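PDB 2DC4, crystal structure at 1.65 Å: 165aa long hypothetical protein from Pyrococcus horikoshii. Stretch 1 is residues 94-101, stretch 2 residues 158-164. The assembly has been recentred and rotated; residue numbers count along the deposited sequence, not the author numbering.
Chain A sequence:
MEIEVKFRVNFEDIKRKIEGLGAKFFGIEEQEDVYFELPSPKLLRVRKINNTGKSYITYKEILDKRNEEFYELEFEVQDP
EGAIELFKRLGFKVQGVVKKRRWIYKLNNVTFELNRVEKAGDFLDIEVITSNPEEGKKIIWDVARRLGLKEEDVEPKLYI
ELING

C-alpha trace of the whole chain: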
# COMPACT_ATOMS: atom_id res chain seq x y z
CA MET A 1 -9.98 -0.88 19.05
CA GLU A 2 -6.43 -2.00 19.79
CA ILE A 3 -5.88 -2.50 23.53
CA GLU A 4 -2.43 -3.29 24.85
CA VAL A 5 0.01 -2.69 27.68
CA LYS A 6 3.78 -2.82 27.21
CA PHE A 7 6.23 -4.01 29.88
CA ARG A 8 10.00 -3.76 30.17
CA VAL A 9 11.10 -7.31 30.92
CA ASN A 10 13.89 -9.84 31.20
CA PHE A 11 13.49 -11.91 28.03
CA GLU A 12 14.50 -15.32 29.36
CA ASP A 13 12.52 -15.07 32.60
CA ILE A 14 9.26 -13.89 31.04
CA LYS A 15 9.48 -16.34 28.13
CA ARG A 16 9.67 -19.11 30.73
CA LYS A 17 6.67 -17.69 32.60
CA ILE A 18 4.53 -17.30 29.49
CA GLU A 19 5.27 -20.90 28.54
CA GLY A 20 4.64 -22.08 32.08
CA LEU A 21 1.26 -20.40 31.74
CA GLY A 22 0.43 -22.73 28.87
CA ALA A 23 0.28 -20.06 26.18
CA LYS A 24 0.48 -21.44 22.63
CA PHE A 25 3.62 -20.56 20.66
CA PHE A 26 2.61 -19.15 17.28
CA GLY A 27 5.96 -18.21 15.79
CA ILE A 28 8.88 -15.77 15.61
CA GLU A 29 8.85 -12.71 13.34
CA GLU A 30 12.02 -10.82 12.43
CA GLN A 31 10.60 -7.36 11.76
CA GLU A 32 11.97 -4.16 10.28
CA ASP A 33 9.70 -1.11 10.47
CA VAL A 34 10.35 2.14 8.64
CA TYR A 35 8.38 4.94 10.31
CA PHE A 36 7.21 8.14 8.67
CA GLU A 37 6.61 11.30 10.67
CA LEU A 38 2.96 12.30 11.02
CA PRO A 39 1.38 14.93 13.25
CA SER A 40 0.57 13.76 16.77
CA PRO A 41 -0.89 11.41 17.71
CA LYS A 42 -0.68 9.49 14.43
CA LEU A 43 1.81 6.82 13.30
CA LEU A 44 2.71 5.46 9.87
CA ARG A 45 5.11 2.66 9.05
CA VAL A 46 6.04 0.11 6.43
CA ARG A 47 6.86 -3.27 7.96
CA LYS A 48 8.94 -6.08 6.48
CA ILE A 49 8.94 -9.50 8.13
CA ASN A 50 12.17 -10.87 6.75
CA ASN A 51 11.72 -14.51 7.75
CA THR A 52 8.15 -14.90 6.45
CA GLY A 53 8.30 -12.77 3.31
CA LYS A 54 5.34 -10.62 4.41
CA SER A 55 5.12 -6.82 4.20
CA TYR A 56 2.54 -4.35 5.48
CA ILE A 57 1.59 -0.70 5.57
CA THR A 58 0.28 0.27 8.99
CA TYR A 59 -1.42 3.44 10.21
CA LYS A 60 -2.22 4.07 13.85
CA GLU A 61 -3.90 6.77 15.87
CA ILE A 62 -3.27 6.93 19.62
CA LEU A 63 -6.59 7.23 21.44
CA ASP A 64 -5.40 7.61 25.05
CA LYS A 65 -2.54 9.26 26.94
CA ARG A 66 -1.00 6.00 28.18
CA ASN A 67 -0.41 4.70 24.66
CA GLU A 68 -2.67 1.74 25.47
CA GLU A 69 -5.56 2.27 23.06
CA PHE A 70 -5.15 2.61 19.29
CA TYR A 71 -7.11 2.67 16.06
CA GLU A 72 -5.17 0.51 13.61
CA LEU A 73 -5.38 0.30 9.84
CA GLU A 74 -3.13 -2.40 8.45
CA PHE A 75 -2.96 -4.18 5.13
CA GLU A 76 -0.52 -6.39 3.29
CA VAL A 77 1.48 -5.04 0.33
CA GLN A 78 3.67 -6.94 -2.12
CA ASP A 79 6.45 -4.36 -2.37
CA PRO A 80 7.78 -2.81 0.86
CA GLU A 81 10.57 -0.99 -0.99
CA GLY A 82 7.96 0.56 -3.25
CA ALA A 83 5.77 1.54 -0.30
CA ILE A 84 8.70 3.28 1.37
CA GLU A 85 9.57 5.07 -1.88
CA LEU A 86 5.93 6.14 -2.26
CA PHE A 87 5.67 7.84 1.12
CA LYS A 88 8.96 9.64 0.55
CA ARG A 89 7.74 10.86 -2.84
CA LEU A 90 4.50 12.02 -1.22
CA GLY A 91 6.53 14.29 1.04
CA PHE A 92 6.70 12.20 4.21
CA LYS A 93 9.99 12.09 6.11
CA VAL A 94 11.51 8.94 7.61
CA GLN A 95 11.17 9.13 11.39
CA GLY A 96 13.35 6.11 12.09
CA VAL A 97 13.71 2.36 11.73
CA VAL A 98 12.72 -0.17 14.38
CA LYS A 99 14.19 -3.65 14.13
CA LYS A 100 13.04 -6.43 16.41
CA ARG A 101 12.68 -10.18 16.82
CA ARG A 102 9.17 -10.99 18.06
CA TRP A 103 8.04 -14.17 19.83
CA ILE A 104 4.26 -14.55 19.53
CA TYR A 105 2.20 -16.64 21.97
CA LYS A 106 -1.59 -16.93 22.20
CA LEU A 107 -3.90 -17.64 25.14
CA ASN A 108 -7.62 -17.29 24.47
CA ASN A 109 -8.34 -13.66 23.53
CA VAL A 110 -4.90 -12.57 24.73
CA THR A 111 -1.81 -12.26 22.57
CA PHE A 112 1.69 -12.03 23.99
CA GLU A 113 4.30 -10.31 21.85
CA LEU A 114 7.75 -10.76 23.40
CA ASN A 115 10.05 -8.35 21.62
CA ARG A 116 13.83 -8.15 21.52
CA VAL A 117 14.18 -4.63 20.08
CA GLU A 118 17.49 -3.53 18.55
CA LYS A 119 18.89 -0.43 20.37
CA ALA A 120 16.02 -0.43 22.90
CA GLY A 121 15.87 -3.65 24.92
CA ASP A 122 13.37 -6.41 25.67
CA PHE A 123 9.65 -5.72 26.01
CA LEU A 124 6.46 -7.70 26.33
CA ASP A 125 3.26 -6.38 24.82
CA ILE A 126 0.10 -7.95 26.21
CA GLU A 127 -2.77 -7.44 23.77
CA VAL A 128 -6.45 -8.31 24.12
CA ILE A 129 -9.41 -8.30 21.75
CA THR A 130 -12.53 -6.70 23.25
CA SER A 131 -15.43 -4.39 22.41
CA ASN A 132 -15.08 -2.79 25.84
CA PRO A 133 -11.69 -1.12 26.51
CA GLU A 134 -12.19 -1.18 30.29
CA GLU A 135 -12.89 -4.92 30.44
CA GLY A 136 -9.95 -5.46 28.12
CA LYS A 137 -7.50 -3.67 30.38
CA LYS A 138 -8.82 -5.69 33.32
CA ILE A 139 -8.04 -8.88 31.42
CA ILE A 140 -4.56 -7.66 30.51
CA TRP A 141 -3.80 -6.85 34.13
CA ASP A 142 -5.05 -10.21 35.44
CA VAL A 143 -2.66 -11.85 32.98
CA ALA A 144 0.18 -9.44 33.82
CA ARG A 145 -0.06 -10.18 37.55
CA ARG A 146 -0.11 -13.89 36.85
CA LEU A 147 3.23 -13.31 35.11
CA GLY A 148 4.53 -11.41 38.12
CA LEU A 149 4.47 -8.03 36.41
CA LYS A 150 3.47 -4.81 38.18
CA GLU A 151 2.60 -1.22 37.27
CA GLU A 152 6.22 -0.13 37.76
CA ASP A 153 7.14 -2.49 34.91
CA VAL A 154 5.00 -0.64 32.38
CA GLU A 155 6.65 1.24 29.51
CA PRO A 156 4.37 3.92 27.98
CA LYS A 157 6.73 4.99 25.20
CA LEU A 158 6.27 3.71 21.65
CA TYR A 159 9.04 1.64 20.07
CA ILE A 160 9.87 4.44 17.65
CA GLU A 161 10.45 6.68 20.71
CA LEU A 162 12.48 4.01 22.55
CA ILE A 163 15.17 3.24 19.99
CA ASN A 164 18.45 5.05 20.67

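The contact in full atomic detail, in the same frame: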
# COMPACT_ATOMS: atom_id res chain seq x y z
N VAL A 94 11.25 10.13 6.81
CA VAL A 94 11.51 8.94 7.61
C VAL A 94 11.81 9.38 9.04
O VAL A 94 12.72 10.18 9.29
CB VAL A 94 12.71 8.13 7.07
CG1 VAL A 94 13.03 6.99 8.03
CG2 VAL A 94 12.38 7.57 5.70
N GLN A 95 11.05 8.83 9.97
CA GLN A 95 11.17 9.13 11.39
C GLN A 95 12.22 8.25 12.06
O GLN A 95 12.88 8.66 13.01
CB GLN A 95 9.80 8.93 12.03
CG GLN A 95 9.67 9.32 13.48
CD GLN A 95 8.24 9.17 13.97
OE1 GLN A 95 7.65 8.09 13.86
NE2 GLN A 95 7.67 10.24 14.50
N GLY A 96 12.37 7.04 11.54
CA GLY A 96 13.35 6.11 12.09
C GLY A 96 13.05 4.69 11.66
O GLY A 96 12.07 4.45 10.95
N VAL A 97 13.89 3.76 12.09
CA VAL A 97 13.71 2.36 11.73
C VAL A 97 13.79 1.49 12.97
O VAL A 97 14.78 1.54 13.70
CB VAL A 97 14.79 1.89 10.74
CG1 VAL A 97 14.58 0.41 10.41
CG2 VAL A 97 14.75 2.74 9.48
N VAL A 98 12.74 0.71 13.22
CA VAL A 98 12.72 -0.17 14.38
C VAL A 98 12.91 -1.60 13.91
O VAL A 98 12.18 -2.09 13.05
CB VAL A 98 11.37 -0.09 15.14
CG1 VAL A 98 11.38 -1.09 16.30
CG2 VAL A 98 11.14 1.32 15.66
N LYS A 99 13.91 -2.27 14.48
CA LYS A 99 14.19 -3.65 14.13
C LYS A 99 14.02 -4.51 15.37
O LYS A 99 14.57 -4.21 16.43
CB LYS A 99 15.62 -3.79 13.60
CG LYS A 99 15.87 -3.01 12.32
CD LYS A 99 17.30 -3.20 11.82
CE LYS A 99 17.58 -4.65 11.46
NZ LYS A 99 16.67 -5.14 10.38
N LYS A 100 13.25 -5.58 15.25
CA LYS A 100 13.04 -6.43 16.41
C LYS A 100 12.78 -7.88 16.03
O LYS A 100 12.44 -8.19 14.89
CB LYS A 100 11.86 -5.91 17.22
CG LYS A 100 10.51 -6.25 16.59
CD LYS A 100 9.35 -5.87 17.51
CE LYS A 100 8.91 -4.42 17.31
NZ LYS A 100 8.17 -4.23 16.02
N ARG A 101 12.96 -8.76 17.01
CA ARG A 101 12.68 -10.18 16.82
C ARG A 101 11.53 -10.41 17.78
O ARG A 101 11.67 -10.22 18.99
CB ARG A 101 13.90 -11.02 17.20
CG ARG A 101 13.88 -12.42 16.63
CD ARG A 101 15.29 -12.84 16.21
NE ARG A 101 15.28 -14.05 15.40
CZ ARG A 101 15.13 -15.28 15.89
NH1 ARG A 101 14.97 -15.46 17.19
NH2 ARG A 101 15.15 -16.32 15.07
N LEU A 158 6.41 4.53 22.85
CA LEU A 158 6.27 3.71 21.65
C LEU A 158 7.67 3.25 21.25
O LEU A 158 8.66 3.87 21.60
CB LEU A 158 5.66 4.54 20.52
CG LEU A 158 4.35 5.24 20.86
CD1 LEU A 158 3.96 6.17 19.71
CD2 LEU A 158 3.27 4.20 21.12
N TYR A 159 7.75 2.15 20.50
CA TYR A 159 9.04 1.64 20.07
C TYR A 159 9.84 2.65 19.27
O TYR A 159 11.06 2.71 19.39
CB TYR A 159 8.86 0.35 19.26
CG TYR A 159 8.48 -0.83 20.13
CD1 TYR A 159 7.39 -1.64 19.80
CD2 TYR A 159 9.20 -1.12 21.28
CE1 TYR A 159 7.02 -2.71 20.63
CE2 TYR A 159 8.84 -2.18 22.11
CZ TYR A 159 7.75 -2.97 21.78
OH TYR A 159 7.39 -4.00 22.61
N ILE A 160 9.17 3.45 18.45
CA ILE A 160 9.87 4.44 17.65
C ILE A 160 10.48 5.53 18.56
O ILE A 160 11.45 6.19 18.18
CB ILE A 160 8.93 5.05 16.56
CG1 ILE A 160 9.72 5.98 15.63
CG2 ILE A 160 7.77 5.79 17.22
CD1 ILE A 160 10.88 5.29 14.91
N GLU A 161 9.93 5.70 19.76
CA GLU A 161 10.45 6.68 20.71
C GLU A 161 11.53 6.05 21.61
O GLU A 161 12.35 6.76 22.20
CB GLU A 161 9.33 7.22 21.61
CG GLU A 161 8.13 7.82 20.87
CD GLU A 161 7.04 8.32 21.82
OE1 GLU A 161 6.59 7.54 22.70
OE2 GLU A 161 6.62 9.49 21.67
N LEU A 162 11.53 4.73 21.71
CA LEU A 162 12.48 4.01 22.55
C LEU A 162 13.84 3.71 21.95
O LEU A 162 14.83 3.63 22.67
CB LEU A 162 11.86 2.69 23.02
CG LEU A 162 10.70 2.81 24.01
CD1 LEU A 162 9.88 1.53 24.04
CD2 LEU A 162 11.25 3.14 25.39
N ILE A 163 13.90 3.54 20.63
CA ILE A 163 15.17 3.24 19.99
C ILE A 163 16.16 4.40 20.12
O ILE A 163 15.81 5.56 19.90
CB ILE A 163 14.98 2.90 18.50
CG1 ILE A 163 14.26 4.04 17.78
CG2 ILE A 163 14.19 1.59 18.37
CD1 ILE A 163 14.16 3.85 16.28
N ASN A 164 17.39 4.06 20.48
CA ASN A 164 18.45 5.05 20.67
C ASN A 164 19.06 5.46 19.34
O ASN A 164 18.72 4.84 18.31
CB ASN A 164 19.53 4.47 21.59
CG ASN A 164 20.62 5.47 21.91
OD1 ASN A 164 20.35 6.57 22.40
ND2 ASN A 164 21.87 5.09 21.64

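What holds a short helix near the C-terminus against the strand 94-101? No hydrogen bond crosses between the two stretches; the contact rests on apolar packing, with 334 Å² buried over both sides. The two backbones come nearest at Val98 and Ile160, whose CA atoms lie 6.3 Å apart, and these two residues cover the most surface. The helix carries its own polar bonds: Glu161 N donates to Leu158 O at 2.9 Å, and Leu158 N to the side-chain atom Glu161 OE1 at 3.0 Å. The CA-to-CB bond of Glu161 points away from the strand, and its side chain touches nothing there; its carboxylate accepts the bond from Leu158 N, the residue right before the helix.

Why is Val98 at the centre? Its CA-to-CB bond points toward the helix, and its two methyls spread over three partners. Val98 CG1 lies 4.1 Å from Tyr159 CB, while Val98 CG2 sits 3.9 Å from Ile160 CA and 4.0 Å from each of two methyls, Ile160 CD1 and Ile163 CD1. A branched, wholly apolar side chain suits this buried position, since it fills the space without bringing a polar group that would need a partner. Its neighbours Val97 and Lys99 point away, as the alternation of a strand leads one to expect.

How does Ile160 reach the strand when its CA-to-CB bond points sideways? With chi1 in t and chi2 in p, the side chain brings its end nearer, placing Ile160 CD1 3.8 Å from Gly96 CA. Glycine leaves room for that methyl: an ideal CB on Gly96 would lie only 3.0 Å from Ile160 CD1, a clash. The backbone of Gly96, at phi 162° and psi 179°, independently calls for glycine, because a CB would also be jammed against the carbonyl oxygen of Gln95. The exposed Gln95 extends alongside, with Gln95 OE1 3.4 Å from Ile160 CG1, a van der Waals contact at the margin.

What do Ile163 and Tyr159 add around this centre? Ile163, the first residue to leave helical geometry, points toward the strand and extends CD1 to 3.5 Å from Val97 O, so it packs against backbone as well as against Val98. Tyr159 is buried and also points toward the strand; its CD1 meets Lys100 CE at 4.0 Å, obliquely to the ring. Lys100 and Tyr159 each join an apolar part to a polar end: Lys100 CE lies by the ring, while Lys100 NZ and Tyr159 OH find hydrogen bonds elsewhere in the structure.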